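Local coordinates for type IV pilus assembly protein PilF (Thermus thermophilus HB8, PDB 5OIU) that probably works as a hexameric AAA+-type motor that hydrolyses ATP to power type IV pilus assembly, at residues I144-G149 / V239-H244; D213-G218 / T235-I240. One frame throughout, in Å; residues are numbered along the deposited sequence.

Contact 1: residues I144-G149 / V239-H244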
ATOM      1  N   ILE C 144      15.436   1.969 -21.846  1.00 36.94           N
ATOM      2  CA  ILE C 144      14.788   3.274 -21.774  1.00 36.32           C
ATOM      3  C   ILE C 144      15.607   4.159 -20.851  1.00 35.00           C
ATOM      4  O   ILE C 144      15.924   3.775 -19.718  1.00 39.31           O
ATOM      5  CB  ILE C 144      13.321   3.172 -21.319  1.00 36.51           C
ATOM      6  CG1 ILE C 144      12.679   4.550 -21.241  1.00 31.23           C
ATOM      7  CG2 ILE C 144      13.171   2.383 -20.015  1.00 34.89           C
ATOM      8  CD1 ILE C 144      11.200   4.513 -21.586  1.00 28.29           C
ATOM      9  N   PHE C 145      16.003   5.314 -21.363  1.00 33.08           N
ATOM     10  CA  PHE C 145      16.755   6.312 -20.618  1.00 35.53           C
ATOM     11  C   PHE C 145      15.834   7.507 -20.428  1.00 34.04           C
ATOM     12  O   PHE C 145      15.310   8.042 -21.408  1.00 32.20           O
ATOM     13  CB  PHE C 145      18.028   6.683 -21.373  1.00 32.67           C
ATOM     14  CG  PHE C 145      18.813   7.746 -20.731  1.00 34.48           C
ATOM     15  CD1 PHE C 145      18.943   7.785 -19.360  1.00 37.05           C
ATOM     16  CD2 PHE C 145      19.428   8.722 -21.498  1.00 35.23           C
ATOM     17  CE1 PHE C 145      19.657   8.781 -18.750  1.00 35.88           C
ATOM     18  CE2 PHE C 145      20.154   9.725 -20.893  1.00 34.39           C
ATOM     19  CZ  PHE C 145      20.277   9.751 -19.521  1.00 34.94           C
ATOM     20  N   LEU C 146      15.576   7.869 -19.174  1.00 38.17           N
ATOM     21  CA  LEU C 146      14.583   8.891 -18.849  1.00 38.49           C
ATOM     22  C   LEU C 146      15.277  10.202 -18.542  1.00 33.46           C
ATOM     23  O   LEU C 146      16.201  10.238 -17.722  1.00 36.52           O
ATOM     24  CB  LEU C 146      13.723   8.480 -17.656  1.00 37.39           C
ATOM     25  CG  LEU C 146      12.785   7.296 -17.834  1.00 37.65           C
ATOM     26  CD1 LEU C 146      11.977   7.076 -16.554  1.00 31.93           C
ATOM     27  CD2 LEU C 146      11.884   7.522 -19.047  1.00 34.28           C
ATOM     28  N   ILE C 147      14.850  11.267 -19.218  1.00 36.79           N
ATOM     29  CA  ILE C 147      15.306  12.626 -18.930  1.00 39.75           C
ATOM     30  C   ILE C 147      14.205  13.326 -18.158  1.00 36.91           C
ATOM     31  O   ILE C 147      13.056  13.382 -18.608  1.00 37.50           O
ATOM     32  CB  ILE C 147      15.637  13.421 -20.206  1.00 39.15           C
ATOM     33  CG1 ILE C 147      16.476  12.605 -21.200  1.00 33.15           C
ATOM     34  CG2 ILE C 147      16.269  14.769 -19.821  1.00 32.70           C
ATOM     35  CD1 ILE C 147      17.798  12.168 -20.681  1.00 35.93           C
ATOM     36  N   THR C 148      14.554  13.888 -17.021  1.00 38.41           N
ATOM     37  CA  THR C 148      13.525  14.309 -16.094  1.00 42.67           C
ATOM     38  C   THR C 148      13.908  15.643 -15.465  1.00 43.61           C
ATOM     39  O   THR C 148      15.090  15.987 -15.322  1.00 38.51           O
ATOM     40  CB  THR C 148      13.274  13.202 -15.031  1.00 43.97           C
ATOM     41  OG1 THR C 148      12.031  13.428 -14.351  1.00 49.50           O
ATOM     42  CG2 THR C 148      14.384  13.140 -14.015  1.00 36.16           C
ATOM     43  N   GLY C 149      12.878  16.403 -15.124  1.00 41.82           N
ATOM     44  CA  GLY C 149      13.047  17.666 -14.469  1.00 40.48           C
ATOM     45  C   GLY C 149      11.720  18.380 -14.441  1.00 46.88           C
ATOM     46  O   GLY C 149      10.736  17.937 -15.048  1.00 47.24           O
ATOM     47  N   VAL C 239      15.167   3.516 -26.189  1.00 38.14           N
ATOM     48  CA  VAL C 239      14.111   4.504 -25.984  1.00 35.59           C
ATOM     49  C   VAL C 239      14.649   5.629 -25.118  1.00 32.29           C
ATOM     50  O   VAL C 239      15.176   5.384 -24.029  1.00 33.05           O
ATOM     51  CB  VAL C 239      12.878   3.876 -25.320  1.00 37.04           C
ATOM     52  CG1 VAL C 239      11.798   4.937 -25.099  1.00 33.69           C
ATOM     53  CG2 VAL C 239      12.368   2.715 -26.156  1.00 31.97           C
ATOM     54  N   ILE C 240      14.505   6.857 -25.591  1.00 31.78           N
ATOM     55  CA  ILE C 240      14.854   8.041 -24.813  1.00 33.90           C
ATOM     56  C   ILE C 240      13.570   8.827 -24.613  1.00 36.65           C
ATOM     57  O   ILE C 240      12.884   9.160 -25.591  1.00 35.44           O
ATOM     58  CB  ILE C 240      15.940   8.880 -25.508  1.00 35.14           C
ATOM     59  CG1 ILE C 240      17.258   8.095 -25.471  1.00 34.55           C
ATOM     60  CG2 ILE C 240      16.072  10.246 -24.846  1.00 32.59           C
ATOM     61  CD1 ILE C 240      18.174   8.410 -26.546  1.00 34.46           C
ATOM     62  N   ALA C 241      13.225   9.101 -23.351  1.00 36.46           N
ATOM     63  CA  ALA C 241      11.897   9.612 -23.045  1.00 34.95           C
ATOM     64  C   ALA C 241      11.965  10.620 -21.917  1.00 33.18           C
ATOM     65  O   ALA C 241      12.814  10.529 -21.024  1.00 33.76           O
ATOM     66  CB  ALA C 241      10.925   8.490 -22.682  1.00 35.83           C
ATOM     67  N   THR C 242      11.052  11.588 -21.985  1.00 34.29           N
ATOM     68  CA  THR C 242      10.999  12.713 -21.062  1.00 39.18           C
ATOM     69  C   THR C 242       9.871  12.482 -20.064  1.00 36.29           C
ATOM     70  O   THR C 242       8.768  12.089 -20.451  1.00 43.01           O
ATOM     71  CB  THR C 242      10.800  14.025 -21.827  1.00 40.98           C
ATOM     72  OG1 THR C 242      12.042  14.423 -22.402  1.00 46.07           O
ATOM     73  CG2 THR C 242      10.329  15.131 -20.929  1.00 45.75           C
ATOM     74  N   LEU C 243      10.166  12.683 -18.786  1.00 34.36           N
ATOM     75  CA  LEU C 243       9.207  12.507 -17.706  1.00 43.08           C
ATOM     76  C   LEU C 243       9.288  13.710 -16.779  1.00 48.92           C
ATOM     77  O   LEU C 243      10.346  14.318 -16.616  1.00 48.85           O
ATOM     78  CB  LEU C 243       9.490  11.240 -16.933  1.00 43.98           C
ATOM     79  CG  LEU C 243       8.363  10.549 -16.195  1.00 45.94           C
ATOM     80  CD1 LEU C 243       7.328  10.048 -17.173  1.00 46.10           C
ATOM     81  CD2 LEU C 243       8.937   9.392 -15.382  1.00 44.36           C
ATOM     82  N   HIS C 244       8.159  14.067 -16.189  1.00 53.46           N
ATOM     83  CA  HIS C 244       8.086  15.199 -15.268  1.00 52.02           C
ATOM     84  C   HIS C 244       8.074  14.671 -13.835  1.00 53.09           C
ATOM     85  O   HIS C 244       7.058  14.155 -13.355  1.00 59.44           O
ATOM     86  CB  HIS C 244       6.870  16.055 -15.574  1.00 47.06           C
ATOM     87  CG  HIS C 244       6.939  16.705 -16.918  1.00 64.19           C
ATOM     88  ND1 HIS C 244       6.768  16.003 -18.096  1.00 64.51           N
ATOM     89  CD2 HIS C 244       7.187  17.991 -17.276  1.00 63.73           C
ATOM     90  CE1 HIS C 244       6.894  16.831 -19.119  1.00 61.30           C
ATOM     91  NE2 HIS C 244       7.144  18.044 -18.650  1.00 68.48           N
TER
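Ile144 lies beside Val239 and Thr148 beside Leu243 in two parallel strands that run side by side and twist by 31°. Four backbone hydrogen bonds alternate between them. Phe145 N gives to Val239 O at 2.8 Å and Ile147 N to Ala241 O, while the return bonds run from Ala241 N to Phe145 O and from Leu243 N to Ile147 O. Leu243 N approaches Ile147 O tilted by 23° from the carbonyl plane. Each of these carbonyls also faces a CA-H, the closest pair being Ile144 CA and Val239 O at 3.1 Å.

Apolar contacts lie mainly on the face of Ile144, Leu146, Val239, Ala241 and Leu243. Ile144 CG1 is anti to the backbone N (chi1 179°), and CD1 at its tip crosses over Val239 CG1 at 3.6 Å; Ala241 CB lies 4.1 Å from Ile144 CD1. The two branches of Leu146 divide the work: CD2 packs on Ala241 CB at 3.9 Å, CD1 meets Leu243 CD2 at 4.0 Å. Helix 248-257 covers Leu146 and Leu243. On the face of Phe145, Ile147, Ile240 and Thr242 the pairs are looser, and helix 155-166 packs against Phe145, Ile147 and Thr242.

The polar side-chain contact sits at the C-terminal ends, where Thr148 OG1 lies 3.0 Å from Leu243 O and hydrogen-bonds with Thr245 OG1. Past it the regular pairing ends, though Gly149 O still lies 3.8 Å from His244 CA. Gly149 opens the glycine-rich loop, and the His244 side chain comes within about 4 Å of the bound ATP, consistent with the His box of secretion ATPases. A central parallel strand running into a P-loop (Walker A), flanked by parallel neighbours, is the hallmark of P-loop NTPases.

Contact 2: residues D213-G218 / T235-I240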
ATOM      1  N   ASP C 213      15.457   1.724 -34.550  1.00 36.85           N
ATOM      2  CA  ASP C 213      16.521   1.417 -33.610  1.00 28.74           C
ATOM      3  C   ASP C 213      16.449   2.308 -32.386  1.00 36.03           C
ATOM      4  O   ASP C 213      16.561   1.835 -31.253  1.00 33.67           O
ATOM      5  CB  ASP C 213      17.901   1.580 -34.278  1.00 37.27           C
ATOM      6  CG  ASP C 213      18.088   0.630 -35.465  1.00 38.12           C
ATOM      7  OD1 ASP C 213      18.297  -0.583 -35.227  1.00 37.09           O
ATOM      8  OD2 ASP C 213      17.996   1.096 -36.619  1.00 35.39           O
ATOM      9  N   ILE C 214      16.239   3.602 -32.599  1.00 37.93           N
ATOM     10  CA  ILE C 214      16.156   4.588 -31.539  1.00 33.69           C
ATOM     11  C   ILE C 214      14.777   5.218 -31.602  1.00 36.21           C
ATOM     12  O   ILE C 214      14.362   5.710 -32.658  1.00 31.64           O
ATOM     13  CB  ILE C 214      17.249   5.658 -31.686  1.00 34.82           C
ATOM     14  CG1 ILE C 214      18.638   5.034 -31.516  1.00 32.18           C
ATOM     15  CG2 ILE C 214      16.991   6.807 -30.709  1.00 26.94           C
ATOM     16  CD1 ILE C 214      19.778   5.939 -31.991  1.00 34.83           C
ATOM     17  N   ILE C 215      14.069   5.191 -30.480  1.00 28.22           N
ATOM     18  CA  ILE C 215      12.772   5.830 -30.362  1.00 31.28           C
ATOM     19  C   ILE C 215      12.888   6.953 -29.348  1.00 37.78           C
ATOM     20  O   ILE C 215      13.454   6.766 -28.263  1.00 38.19           O
ATOM     21  CB  ILE C 215      11.686   4.827 -29.946  1.00 30.10           C
ATOM     22  CG1 ILE C 215      11.408   3.868 -31.107  1.00 32.13           C
ATOM     23  CG2 ILE C 215      10.428   5.570 -29.538  1.00 24.54           C
ATOM     24  CD1 ILE C 215      10.660   2.622 -30.725  1.00 24.90           C
ATOM     25  N   MET C 216      12.341   8.113 -29.689  1.00 34.80           N
ATOM     26  CA  MET C 216      12.287   9.239 -28.767  1.00 34.29           C
ATOM     27  C   MET C 216      10.833   9.581 -28.489  1.00 39.08           C
ATOM     28  O   MET C 216      10.088   9.942 -29.406  1.00 33.50           O
ATOM     29  CB  MET C 216      13.018  10.456 -29.328  1.00 34.96           C
ATOM     30  CG  MET C 216      13.451  11.444 -28.235  1.00 42.17           C
ATOM     31  SD  MET C 216      12.138  12.536 -27.618  1.00 42.54           S
ATOM     32  CE  MET C 216      12.254  13.892 -28.789  1.00 38.45           C
ATOM     33  N   VAL C 217      10.438   9.477 -27.227  1.00 39.80           N
ATOM     34  CA  VAL C 217       9.098   9.840 -26.793  1.00 35.80           C
ATOM     35  C   VAL C 217       9.197  11.214 -26.125  1.00 40.38           C
ATOM     36  O   VAL C 217       9.850  11.364 -25.086  1.00 36.32           O
ATOM     37  CB  VAL C 217       8.523   8.778 -25.854  1.00 35.81           C
ATOM     38  CG1 VAL C 217       7.163   9.198 -25.361  1.00 38.84           C
ATOM     39  CG2 VAL C 217       8.436   7.444 -26.569  1.00 36.74           C
ATOM     40  N   GLY C 218       8.567  12.231 -26.731  1.00 39.71           N
ATOM     41  CA  GLY C 218       8.750  13.595 -26.256  1.00 35.16           C
ATOM     42  C   GLY C 218       8.234  13.813 -24.849  1.00 41.79           C
ATOM     43  O   GLY C 218       8.770  14.645 -24.102  1.00 36.28           O
ATOM     44  N   THR C 235      11.814  -5.283 -25.739  1.00 40.48           N
ATOM     45  CA  THR C 235      12.021  -6.104 -26.923  1.00 42.81           C
ATOM     46  C   THR C 235      13.338  -5.807 -27.635  1.00 47.46           C
ATOM     47  O   THR C 235      13.733  -6.589 -28.510  1.00 48.16           O
ATOM     48  CB  THR C 235      10.848  -5.936 -27.888  1.00 42.80           C
ATOM     49  OG1 THR C 235      10.828  -4.597 -28.383  1.00 46.86           O
ATOM     50  CG2 THR C 235       9.548  -6.192 -27.165  1.00 46.51           C
ATOM     51  N   GLY C 236      14.027  -4.715 -27.297  1.00 41.06           N
ATOM     52  CA  GLY C 236      15.368  -4.534 -27.813  1.00 40.64           C
ATOM     53  C   GLY C 236      15.641  -3.230 -28.535  1.00 42.64           C
ATOM     54  O   GLY C 236      16.628  -3.130 -29.261  1.00 38.62           O
ATOM     55  N   HIS C 237      14.799  -2.227 -28.340  1.00 40.01           N
ATOM     56  CA  HIS C 237      15.015  -0.903 -28.892  1.00 35.40           C
ATOM     57  C   HIS C 237      15.615   0.025 -27.839  1.00 38.93           C
ATOM     58  O   HIS C 237      15.483  -0.199 -26.632  1.00 39.79           O
ATOM     59  CB  HIS C 237      13.695  -0.332 -29.403  1.00 35.08           C
ATOM     60  CG  HIS C 237      13.081  -1.133 -30.502  1.00 37.46           C
ATOM     61  ND1 HIS C 237      11.785  -1.600 -30.450  1.00 46.31           N
ATOM     62  CD2 HIS C 237      13.580  -1.544 -31.692  1.00 36.79           C
ATOM     63  CE1 HIS C 237      11.511  -2.271 -31.555  1.00 45.59           C
ATOM     64  NE2 HIS C 237      12.583  -2.246 -32.329  1.00 42.67           N
ATOM     65  N   LEU C 238      16.285   1.074 -28.302  1.00 32.08           N
ATOM     66  CA  LEU C 238      16.754   2.127 -27.410  1.00 38.36           C
ATOM     67  C   LEU C 238      15.716   3.254 -27.377  1.00 38.12           C
ATOM     68  O   LEU C 238      15.410   3.862 -28.411  1.00 35.98           O
ATOM     69  CB  LEU C 238      18.124   2.654 -27.836  1.00 36.80           C
ATOM     70  CG  LEU C 238      18.599   3.787 -26.907  1.00 38.11           C
ATOM     71  CD1 LEU C 238      18.745   3.263 -25.495  1.00 31.94           C
ATOM     72  CD2 LEU C 238      19.898   4.413 -27.374  1.00 32.00           C
ATOM     73  N   VAL C 239      15.167   3.516 -26.189  1.00 38.14           N
ATOM     74  CA  VAL C 239      14.111   4.504 -25.984  1.00 35.59           C
ATOM     75  C   VAL C 239      14.649   5.629 -25.118  1.00 32.29           C
ATOM     76  O   VAL C 239      15.176   5.384 -24.029  1.00 33.05           O
ATOM     77  CB  VAL C 239      12.878   3.876 -25.320  1.00 37.04           C
ATOM     78  CG1 VAL C 239      11.798   4.937 -25.099  1.00 33.69           C
ATOM     79  CG2 VAL C 239      12.368   2.715 -26.156  1.00 31.97           C
ATOM     80  N   ILE C 240      14.505   6.857 -25.591  1.00 31.78           N
ATOM     81  CA  ILE C 240      14.854   8.041 -24.813  1.00 33.90           C
ATOM     82  C   ILE C 240      13.570   8.827 -24.613  1.00 36.65           C
ATOM     83  O   ILE C 240      12.884   9.160 -25.591  1.00 35.44           O
ATOM     84  CB  ILE C 240      15.940   8.880 -25.508  1.00 35.14           C
ATOM     85  CG1 ILE C 240      17.258   8.095 -25.471  1.00 34.55           C
ATOM     86  CG2 ILE C 240      16.072  10.246 -24.846  1.00 32.59           C
ATOM     87  CD1 ILE C 240      18.174   8.410 -26.546  1.00 34.46           C
TER
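A beta-alpha-beta crossover, strand 214-217 to helix 223-235 to strand 238-243, sets Ile214, Ile215 and Met216 directly beside Leu238, Val239 and Ile240 in a parallel pair. The first strand, rich in aliphatic residues, is consistent with the Walker B strand of secretion ATPases.

The ladder begins where the loop residue Asp213 offers its O to Leu238 N at 3.1 Å. Ile215 then grips the partner strand twice, its N on Leu238 O at 2.8 Å and its O on Ile240 N at 2.9 Å. Val217 N closes the series on Ile240 O, the least straight of the four at 152°, with the donor tilted from the carbonyl plane.

Apolar side chains meet at a looser spacing. Ile214 CG1 faces Leu238 CD2 at 4.4 Å, and both residues lean on Ile166 of helix 155-166. Met216 CG, anti to the backbone N (chi1 -158°), passes 3.5 Å from Ile240 O; the chain then bends at chi2 and chi3, and its end leads away from the partner strand. Met216 also packs on helix 155-166 and strand 173-177. On the other face Ile215 CB approaches Val239 CG2; Val217 CG2 comes within 4.4 Å of Val239 CG1. Helix 223-235 packs on Val217 through Thr225 and on Val239 through Ala233.

At the N-terminal end His237 CB lies 4.0 Å from Asp213 O. The Asp213 carboxylate turns elsewhere, its OD2 taking Asn172 N and forming a salt bridge with Arg41 of the second subunit; His237 packs on Thr151 of that subunit. Gly236 ends helix 223-235 in a Schellman motif, its positive phi suiting glycine. The chemistry thus changes along the pair: backbone bonds and aliphatic packing hold the buried strands, while charge at the loop end joins them to the neighbouring subunit.

Strand 238-243 carries both contacts, pairing with 143-148 in contact 1 and with 214-217 in contact 2, so three neighbouring strands of one sheet are fixed side by side. Val239 and Ile240 serve both partners. Both contacts are buried, but contact 1 lies nearer the middle of the chain, about 11 Å from its centre against 20 Å. Contact 1 has the closer side-chain packing and turns polar at the C-terminal end, beside the nucleotide; contact 2 turns polar at the N-terminal end, at the subunit boundary. They meet directly where Gly218 O lies 3.1 Å from Thr242 CB.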